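Local coordinates for protein dihydrodipicolinate synthase (Bacteroides thetaiotaomicron, PDB 4XKY) that probably acts as a class I aldolase or lyase of the dihydrodipicolinate synthase and N-acetylneuraminate lyase family, working through a Schiff base between a lysine and its substrate, at residues P11-L16 with G261-L266; L17-L22 with Y275-F280. All coordinates share one frame; numbering follows the deposited sequence.

Interactions 1 and 2 are consecutive pieces of one seam, their centres about 11 Å apart. Along the chain the segments alternate: 11-16 and 17-22 follow strand 7-8, the first of the barrel, whereas 261-266 belongs to helix 257-268 and the later loop 275-280 leads to helix 285-298. Interaction 1 is buried, about 12 Å from the chain's centre, and interaction 2, at about 19 Å, is partly open to solvent. K263 of interaction 1 ties them together, its NZ lying 3.0 Å from the backbone O of Y275, a probable hydrogen bond. The C-terminal helical region is thereby fastened to the connection leaving the first strand at two linked points.

Interaction 1: residues P11-L16 with G261-L266; sequences PLVTPL and GLKCAL
The flat group at the heart of this contact is the T14 carbonyl, whose oxygen is approached obliquely from above its plane by the ammonium of K263. The hydrogen bond from K263 NZ to T14 O is 2.7 Å long, the donor standing 34° out of the carbonyl plane. Lysine suits the place because its chain, extended beyond CG, spans the gap between helix and loop. Its NZ also reaches a water at 3.1 Å, which accepts a second bond from the backbone N of L16 at 2.9 Å. A salt bridge to E50 would offset much of the cost of burying this charge. Beside the polar end, V13 turns both methyls to the helix: CG1 crosses L262 obliquely, 3.7 Å from its CD2, while CG2 meets L266 CD1 tip to tip at 3.5 Å. A branched valine can thus touch two leucines one helical turn apart, and its CB lies 3.9 Å from K263 CE. The L262 side chain is about 4 Å from that of T48, a predicted pyruvate-binding residue. The arrangement joins the loop after the first strand of a TIM barrel to a C-terminal helix, as in the DapA family.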
loop_
_atom_site.group_PDB
_atom_site.type_symbol
_atom_site.label_atom_id
_atom_site.label_comp_id
_atom_site.label_asym_id
_atom_site.label_seq_id
_atom_site.Cartn_x
_atom_site.Cartn_y
_atom_site.Cartn_z
ATOM N N PRO A 11 22.494 -10.827 12.713
ATOM C CA PRO A 11 22.128 -11.435 11.458
ATOM C C PRO A 11 23.342 -11.349 10.540
ATOM O O PRO A 11 23.644 -10.283 9.972
ATOM C CB PRO A 11 20.971 -10.556 10.962
ATOM C CG PRO A 11 21.288 -9.195 11.505
ATOM C CD PRO A 11 22.147 -9.400 12.747
ATOM N N LEU A 12 24.063 -12.459 10.430
ATOM C CA LEU A 12 25.266 -12.482 9.620
ATOM C C LEU A 12 24.991 -12.135 8.162
ATOM O O LEU A 12 24.001 -12.558 7.592
ATOM C CB LEU A 12 25.950 -13.844 9.676
ATOM C CG LEU A 12 26.887 -14.126 10.851
ATOM C CD1 LEU A 12 26.092 -14.081 12.132
ATOM C CD2 LEU A 12 27.493 -15.502 10.714
ATOM N N VAL A 13 25.902 -11.373 7.556
ATOM C CA VAL A 13 25.965 -11.292 6.112
ATOM C C VAL A 13 26.399 -12.668 5.609
ATOM O O VAL A 13 26.994 -13.459 6.367
ATOM C CB VAL A 13 26.924 -10.179 5.606
ATOM C CG1 VAL A 13 26.476 -8.809 6.089
ATOM C CG2 VAL A 13 28.342 -10.400 6.061
ATOM N N THR A 14 26.030 -12.970 4.366
ATOM C CA THR A 14 26.480 -14.165 3.682
ATOM C C THR A 14 27.622 -13.652 2.813
ATOM O O THR A 14 27.386 -13.032 1.793
ATOM C CB THR A 14 25.350 -14.826 2.852
ATOM O OG1 THR A 14 24.239 -15.176 3.710
ATOM C CG2 THR A 14 25.868 -16.083 2.144
ATOM N N PRO A 15 28.874 -13.836 3.258
ATOM C CA PRO A 15 30.004 -13.320 2.465
ATOM C C PRO A 15 30.177 -14.134 1.209
ATOM O O PRO A 15 30.063 -15.363 1.250
ATOM C CB PRO A 15 31.208 -13.454 3.383
ATOM C CG PRO A 15 30.732 -14.065 4.652
ATOM C CD PRO A 15 29.310 -14.527 4.477
ATOM N N LEU A 16 30.395 -13.427 0.107
ATOM C CA LEU A 16 30.443 -13.988 -1.233
ATOM C C LEU A 16 31.730 -13.625 -1.960
ATOM O O LEU A 16 32.264 -12.519 -1.792
ATOM C CB LEU A 16 29.291 -13.410 -2.027
ATOM C CG LEU A 16 27.915 -13.698 -1.452
ATOM C CD1 LEU A 16 26.908 -13.000 -2.351
ATOM C CD2 LEU A 16 27.665 -15.208 -1.379
ATOM N N GLY A 261 26.351 -0.914 2.073
ATOM C CA GLY A 261 27.185 -0.188 2.994
ATOM C C GLY A 261 27.809 -1.082 4.032
ATOM O O GLY A 261 29.025 -1.010 4.270
ATOM N N LEU A 262 26.986 -1.908 4.664
ATOM C CA LEU A 262 27.482 -2.894 5.620
ATOM C C LEU A 262 28.573 -3.760 5.022
ATOM O O LEU A 262 29.643 -3.894 5.570
ATOM C CB LEU A 262 26.346 -3.807 6.049
ATOM C CG LEU A 262 26.591 -4.735 7.218
ATOM C CD1 LEU A 262 26.908 -3.914 8.447
ATOM C CD2 LEU A 262 25.348 -5.579 7.468
ATOM N N LYS A 263 28.305 -4.341 3.865
ATOM C CA LYS A 263 29.296 -5.207 3.237
ATOM C C LYS A 263 30.562 -4.432 2.793
ATOM O O LYS A 263 31.676 -4.927 2.936
ATOM C CB LYS A 263 28.668 -5.999 2.088
ATOM C CG LYS A 263 27.909 -7.243 2.532
ATOM C CD LYS A 263 27.743 -8.188 1.351
ATOM C CE LYS A 263 27.350 -9.580 1.788
ATOM N NZ LYS A 263 27.212 -10.541 0.650
ATOM N N CYS A 264 30.390 -3.225 2.262
ATOM C CA CYS A 264 31.529 -2.383 1.923
ATOM C C CYS A 264 32.397 -2.144 3.186
ATOM O O CYS A 264 33.632 -2.356 3.184
ATOM C CB CYS A 264 31.035 -1.068 1.347
ATOM S SG CYS A 264 32.365 -0.035 0.750
ATOM N N ALA A 265 31.733 -1.755 4.274
ATOM C CA ALA A 265 32.435 -1.501 5.527
ATOM C C ALA A 265 33.170 -2.741 6.022
ATOM O O ALA A 265 34.312 -2.607 6.449
ATOM C CB ALA A 265 31.496 -1.007 6.605
ATOM N N LEU A 266 32.518 -3.908 5.962
ATOM C CA LEU A 266 33.135 -5.182 6.363
ATOM C C LEU A 266 34.434 -5.463 5.592
ATOM O O LEU A 266 35.422 -5.934 6.175
ATOM C CB LEU A 266 32.159 -6.368 6.255
ATOM C CG LEU A 266 31.008 -6.362 7.279
ATOM C CD1 LEU A 266 29.996 -7.454 6.980
ATOM C CD2 LEU A 266 31.438 -6.487 8.734
HETATM O O HOH W 1 30.330 -10.568 0.466
#

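Interaction 2: residues L17-L22 with Y275-F280; sequences LDDDVL and YVAAPF
Hydrogen bonds centre on D19, whose OD1 accepts from the backbone N of A278 over 2.8 Å. That bond is nearly straight (171°), although the donor comes from above the carboxylate plane. The short aspartate, its CG beside the backbone N, is suited to reaching a peptide N-H of the facing loop. Y275 OH lies 3.3 Å from the same D19 OD1, at best a weak bond, and 3.1 Å from D18 OD1. A water 3.0 Å from D19 OD1 is placed to donate to it and to F280 O, though other acceptors compete.

The aromatic contact belongs to Y275, with CG anti to the backbone N so that the ring lies against 17-19. D18 CA makes a CH-pi contact over one face, 3.9 Å from the ring centroid and 22° off the normal, while the D18 carboxylate stands almost perpendicular to the ring. L17 O lies over the same face, and the D19 carboxylate sits at the edge. An alanine at Y275 would remove ring and hydroxyl, and would probably leave D18 and D19 less firmly held against the 275-280 loop.

Backbone bonds shape 17-22 itself: a type I turn from D18 to V21, closed by V21 N to D18 O, shares both residues with a classic beta bulge, L17 and D18 both facing V21. The turn, whose inner D20 bonds S55 and packs on helix 56-70, leads into strand 21-22; the 275-280 loop runs between helices 257-268 and 285-298, V276 leaning on the former and F280 meeting an aromatic ring of a neighbouring subunit.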
loop_
_atom_site.group_PDB
_atom_site.type_symbol
_atom_site.label_atom_id
_atom_site.label_comp_id
_atom_site.label_asym_id
_atom_site.label_seq_id
_atom_site.Cartn_x
_atom_site.Cartn_y
_atom_site.Cartn_z
ATOM N N LEU A 17 32.236 -14.550 -2.767
ATOM C CA LEU A 17 33.288 -14.221 -3.750
ATOM C C LEU A 17 32.680 -13.895 -5.098
ATOM O O LEU A 17 33.288 -13.233 -5.922
ATOM C CB LEU A 17 34.272 -15.394 -3.906
ATOM C CG LEU A 17 35.081 -15.746 -2.656
ATOM C CD1 LEU A 17 36.078 -16.877 -2.952
ATOM C CD2 LEU A 17 35.854 -14.518 -2.172
ATOM N N ASP A 18 31.487 -14.422 -5.337
ATOM C CA ASP A 18 30.762 -14.182 -6.584
ATOM C C ASP A 18 29.294 -14.465 -6.302
ATOM O O ASP A 18 28.961 -14.867 -5.191
ATOM C CB ASP A 18 31.309 -15.045 -7.730
ATOM C CG ASP A 18 30.922 -14.510 -9.124
ATOM O OD1 ASP A 18 30.449 -13.369 -9.231
ATOM O OD2 ASP A 18 31.078 -15.235 -10.122
ATOM N N ASP A 19 28.431 -14.245 -7.292
ATOM C CA ASP A 19 26.997 -14.297 -7.090
ATOM C C ASP A 19 26.595 -15.627 -6.464
ATOM O O ASP A 19 25.676 -15.669 -5.661
ATOM C CB ASP A 19 26.232 -14.113 -8.405
ATOM C CG ASP A 19 26.486 -12.767 -9.067
ATOM O OD1 ASP A 19 26.286 -11.714 -8.456
ATOM O OD2 ASP A 19 26.893 -12.757 -10.233
ATOM N N ASP A 20 27.267 -16.707 -6.835
ATOM C CA ASP A 20 26.912 -18.028 -6.339
ATOM C C ASP A 20 28.092 -18.733 -5.692
ATOM O O ASP A 20 28.146 -19.957 -5.717
ATOM C CB ASP A 20 26.414 -18.912 -7.486
ATOM C CG ASP A 20 25.446 -19.986 -7.004
ATOM O OD1 ASP A 20 24.756 -19.791 -5.981
ATOM O OD2 ASP A 20 25.339 -21.017 -7.656
ATOM N N VAL A 21 29.036 -17.983 -5.115
ATOM C CA VAL A 21 30.246 -18.610 -4.512
ATOM C C VAL A 21 30.429 -18.016 -3.140
ATOM O O VAL A 21 30.540 -16.800 -3.009
ATOM C CB VAL A 21 31.555 -18.340 -5.315
ATOM C CG1 VAL A 21 32.788 -18.985 -4.632
ATOM C CG2 VAL A 21 31.442 -18.858 -6.734
ATOM N N LEU A 22 30.482 -18.873 -2.135
ATOM C CA LEU A 22 30.621 -18.457 -0.750
ATOM C C LEU A 22 32.080 -18.078 -0.438
ATOM O O LEU A 22 32.993 -18.797 -0.815
ATOM C CB LEU A 22 30.183 -19.603 0.175
ATOM C CG LEU A 22 30.067 -19.320 1.690
ATOM C CD1 LEU A 22 28.889 -18.404 2.010
ATOM C CD2 LEU A 22 29.941 -20.620 2.485
ATOM N N TYR A 275 31.456 -8.454 -1.764
ATOM C CA TYR A 275 30.663 -8.798 -2.966
ATOM C C TYR A 275 29.168 -8.948 -2.642
ATOM O O TYR A 275 28.814 -9.584 -1.641
ATOM C CB TYR A 275 31.183 -10.091 -3.644
ATOM C CG TYR A 275 30.676 -10.232 -5.060
ATOM C CD1 TYR A 275 31.381 -9.680 -6.119
ATOM C CD2 TYR A 275 29.473 -10.889 -5.335
ATOM C CE1 TYR A 275 30.921 -9.796 -7.403
ATOM C CE2 TYR A 275 28.995 -10.978 -6.619
ATOM C CZ TYR A 275 29.743 -10.439 -7.639
ATOM O OH TYR A 275 29.345 -10.511 -8.928
ATOM N N VAL A 276 28.311 -8.398 -3.511
ATOM C CA VAL A 276 26.845 -8.442 -3.347
ATOM C C VAL A 276 26.210 -9.204 -4.525
ATOM O O VAL A 276 26.569 -8.983 -5.682
ATOM C CB VAL A 276 26.250 -7.023 -3.270
ATOM C CG1 VAL A 276 24.733 -7.066 -3.212
ATOM C CG2 VAL A 276 26.794 -6.281 -2.049
ATOM N N ALA A 277 25.273 -10.116 -4.244
ATOM C CA ALA A 277 24.769 -10.991 -5.300
ATOM C C ALA A 277 23.823 -10.223 -6.206
ATOM O O ALA A 277 23.003 -9.435 -5.730
ATOM C CB ALA A 277 23.984 -12.150 -4.704
ATOM N N ALA A 278 23.924 -10.496 -7.490
ATOM C CA ALA A 278 22.930 -10.063 -8.453
ATOM C C ALA A 278 21.519 -10.423 -7.952
ATOM O O ALA A 278 21.318 -11.492 -7.370
ATOM C CB ALA A 278 23.193 -10.727 -9.794
ATOM N N PRO A 279 20.544 -9.548 -8.201
ATOM C CA PRO A 279 20.603 -8.389 -9.096
ATOM C C PRO A 279 21.291 -7.115 -8.584
ATOM O O PRO A 279 21.395 -6.144 -9.339
ATOM C CB PRO A 279 19.124 -8.058 -9.302
ATOM C CG PRO A 279 18.482 -8.445 -7.998
ATOM C CD PRO A 279 19.249 -9.640 -7.499
ATOM N N PHE A 280 21.697 -7.089 -7.320
ATOM C CA PHE A 280 22.411 -5.938 -6.776
ATOM C C PHE A 280 23.906 -6.070 -7.091
ATOM O O PHE A 280 24.346 -7.129 -7.547
ATOM C CB PHE A 280 22.149 -5.820 -5.274
ATOM C CG PHE A 280 20.704 -5.508 -4.935
ATOM C CD1 PHE A 280 20.093 -4.350 -5.418
ATOM C CD2 PHE A 280 19.952 -6.371 -4.150
ATOM C CE1 PHE A 280 18.766 -4.064 -5.110
ATOM C CE2 PHE A 280 18.625 -6.097 -3.844
ATOM C CZ PHE A 280 18.031 -4.951 -4.323
HETATM O O HOH W 2 26.397 -8.718 -8.756
#